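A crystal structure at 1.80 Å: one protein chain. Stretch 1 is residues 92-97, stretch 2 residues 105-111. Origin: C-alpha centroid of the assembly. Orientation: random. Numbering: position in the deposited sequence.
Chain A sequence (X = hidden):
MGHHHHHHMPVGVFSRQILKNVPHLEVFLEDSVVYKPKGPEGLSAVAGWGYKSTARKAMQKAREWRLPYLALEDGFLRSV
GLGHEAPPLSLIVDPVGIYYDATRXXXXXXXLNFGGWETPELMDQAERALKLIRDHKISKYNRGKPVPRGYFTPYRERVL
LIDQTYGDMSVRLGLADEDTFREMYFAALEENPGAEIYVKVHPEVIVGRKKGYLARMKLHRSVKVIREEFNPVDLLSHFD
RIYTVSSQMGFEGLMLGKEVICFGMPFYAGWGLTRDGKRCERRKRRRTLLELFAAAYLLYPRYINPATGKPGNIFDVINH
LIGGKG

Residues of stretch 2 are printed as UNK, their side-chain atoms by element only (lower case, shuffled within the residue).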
# COMPACT_ATOMS: atom_id res chain seq x y z
N ILE A 92 8.24 4.03 3.00
CA ILE A 92 7.62 5.23 2.46
C ILE A 92 7.85 6.37 3.44
O ILE A 92 7.56 6.24 4.64
CB ILE A 92 6.12 5.01 2.19
CG1 ILE A 92 5.96 4.17 0.92
CG2 ILE A 92 5.39 6.34 2.05
CD1 ILE A 92 4.56 3.62 0.71
N VAL A 93 8.37 7.48 2.93
CA VAL A 93 8.68 8.66 3.73
C VAL A 93 8.03 9.84 3.01
O VAL A 93 8.55 10.30 1.98
CB VAL A 93 10.19 8.87 3.90
CG1 VAL A 93 10.47 10.11 4.74
CG2 VAL A 93 10.83 7.64 4.51
N ASP A 94 6.91 10.32 3.53
CA ASP A 94 6.10 11.32 2.83
C ASP A 94 6.09 12.62 3.63
O ASP A 94 5.45 12.68 4.70
CB ASP A 94 4.68 10.81 2.63
CG ASP A 94 3.91 11.63 1.61
OD1 ASP A 94 4.10 12.86 1.58
OD2 ASP A 94 3.11 11.04 0.85
N PRO A 95 6.77 13.68 3.18
CA PRO A 95 6.73 14.95 3.90
C PRO A 95 5.56 15.85 3.55
O PRO A 95 5.48 16.96 4.08
CB PRO A 95 8.06 15.62 3.50
CG PRO A 95 8.56 14.88 2.29
CD PRO A 95 7.63 13.75 1.98
N VAL A 96 4.66 15.41 2.67
CA VAL A 96 3.51 16.21 2.26
C VAL A 96 2.27 15.71 2.99
O VAL A 96 1.61 16.46 3.71
CB VAL A 96 3.32 16.14 0.73
CG1 VAL A 96 2.03 16.83 0.31
CG2 VAL A 96 4.52 16.77 0.03
N GLY A 97 1.95 14.43 2.80
CA GLY A 97 0.84 13.79 3.47
C GLY A 97 1.13 12.32 3.64
O GLY A 97 2.17 11.94 4.18
N UNK A 105 -3.39 16.50 -0.16
CA UNK A 105 -2.33 16.05 -1.07
C UNK A 105 -1.34 15.15 -0.34
O UNK A 105 -1.16 15.24 0.88
c UNK A 105 -2.68 18.42 -1.27
c UNK A 105 -1.67 17.36 -1.53
c UNK A 105 -3.46 17.96 -0.07
N UNK A 106 -0.70 14.28 -1.10
CA UNK A 106 0.45 13.52 -0.65
C UNK A 106 1.56 13.69 -1.68
O UNK A 106 1.33 14.17 -2.79
c UNK A 106 0.12 12.03 -0.47
o UNK A 106 -0.05 11.39 -1.72
N UNK A 107 2.78 13.30 -1.31
CA UNK A 107 3.87 13.34 -2.28
C UNK A 107 3.51 12.54 -3.53
O UNK A 107 3.75 12.98 -4.65
c UNK A 107 7.52 11.98 -1.94
c UNK A 107 6.73 13.95 -3.27
c UNK A 107 6.33 12.63 -2.63
c UNK A 107 5.16 12.82 -1.66
N UNK A 108 2.93 11.35 -3.34
CA UNK A 108 2.58 10.51 -4.48
C UNK A 108 1.52 11.18 -5.35
O UNK A 108 1.64 11.22 -6.58
c UNK A 108 1.22 6.84 -4.47
c UNK A 108 2.09 9.14 -3.99
c UNK A 108 1.62 8.17 -5.08
c UNK A 108 2.69 7.97 -6.14
N UNK A 109 0.47 11.73 -4.72
CA UNK A 109 -0.56 12.40 -5.49
C UNK A 109 0.02 13.58 -6.27
O UNK A 109 -0.38 13.84 -7.41
c UNK A 109 -1.69 12.88 -4.57
o UNK A 109 -3.74 15.19 -4.02
c UNK A 109 -2.91 13.38 -5.33
o UNK A 109 -4.94 13.35 -4.08
c UNK A 109 -3.94 14.02 -4.41
N UNK A 110 0.97 14.30 -5.67
CA UNK A 110 1.61 15.41 -6.37
C UNK A 110 2.40 14.92 -7.57
O UNK A 110 2.35 15.52 -8.65
c UNK A 110 2.51 16.19 -5.41
c UNK A 110 1.72 17.05 -4.43
o UNK A 110 0.53 17.29 -4.61
n UNK A 110 2.40 17.53 -3.39
N UNK A 111 3.14 13.82 -7.41
CA UNK A 111 3.87 13.24 -8.54
C UNK A 111 2.92 12.90 -9.68
O UNK A 111 3.21 13.17 -10.85
c UNK A 111 4.64 12.00 -8.10
c UNK A 111 6.41 10.91 -6.70
c UNK A 111 6.98 12.92 -8.07
c UNK A 111 5.89 12.23 -7.25
O HOH W 1 -1.06 17.42 2.60

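At position 105 the side chain consists of three carbons, and the ring they form closes onto the backbone nitrogen, so this residue can only be proline. Its CB lies 4.2 Å from CG1 of Val96, an apolar contact. The backbone carbonyl is more heavily used: CA of Gly97 sits 3.6 Å from O of Pro105 in a CA-H...O contact, and water 1 donates to both O of Val96 (3.0 Å) and O of Pro105 (2.8 Å), joining the two loops.

Position 106 carries one carbon followed by one oxygen. The carbon, CB, is 3.4 Å from OD2 of Asp94, and the oxygen accepts a hydrogen bond from the backbone N of position 109 at 3.1 Å with a nearly straight angle of 171°. An unbranched carbon and a terminal hydroxyl identify serine. With chi1 at 72° (p), Ser106 occupies the N-cap position, its OG satisfying an amide that the first turn of the helix leaves without a backbone partner.

Position 107 has four carbons, forked at the second. Its CB approaches OD1 of Asp94 to 3.4 Å and CG2 of Val96 to 4.3 Å, while one of the terminal carbons lies 4.3 Å from CD of Pro95. The fork one carbon beyond CB makes it leucine, and the terminal carbon near Pro95 is CD2. The backbone N of Leu107 donates to both carboxylate oxygens of Asp94, at 3.2 Å to OD1 and 3.1 Å to OD2.

Position 108 shows the same four carbons with the same fork, and this side chain touches nothing on stretch 1; it is also leucine. Leu108 is buried but contributes little here; its backbone N is 4.2 Å from OD2 of Asp94.

Position 109 has three carbons, the third bearing two oxygens. This chain makes no contact with stretch 1. Its length and its carboxylate-like end fit glutamate, and both oxygens of Glu109 are hydrogen-bonded elsewhere in the structure.

Position 110 has two carbons, the second bearing one oxygen and one nitrogen, and the nitrogen lies 3.8 Å from CG1 of Val96. This short amide is asparagine, whose CA-to-CB bond points toward stretch 1.

Position 111 again has four carbons forked at the second, out of reach of stretch 1; the pattern is that of leucine. The backbone N of Leu111 donates a hydrogen bond to O of Leu107 at 2.9 Å, continuing the helix.

The contact is organized around Asp94. Its OD1 accepts from N of Val96 (2.8 Å) and N of Gly97 (2.9 Å), holding the turn after the strand, and the same carboxylate receives the first amide of the helix from Leu107. One side chain thus ties the turn to the helix start, while Ser106 caps the helix from the position just before it, through OG and N of Glu109. Val96 packs over this junction, and Gly97 allows the close approach: an ideal CB there would lie 2.3 Å from O of Pro105, a clash.

Stretch 2, residues 105-111: PSLLENL
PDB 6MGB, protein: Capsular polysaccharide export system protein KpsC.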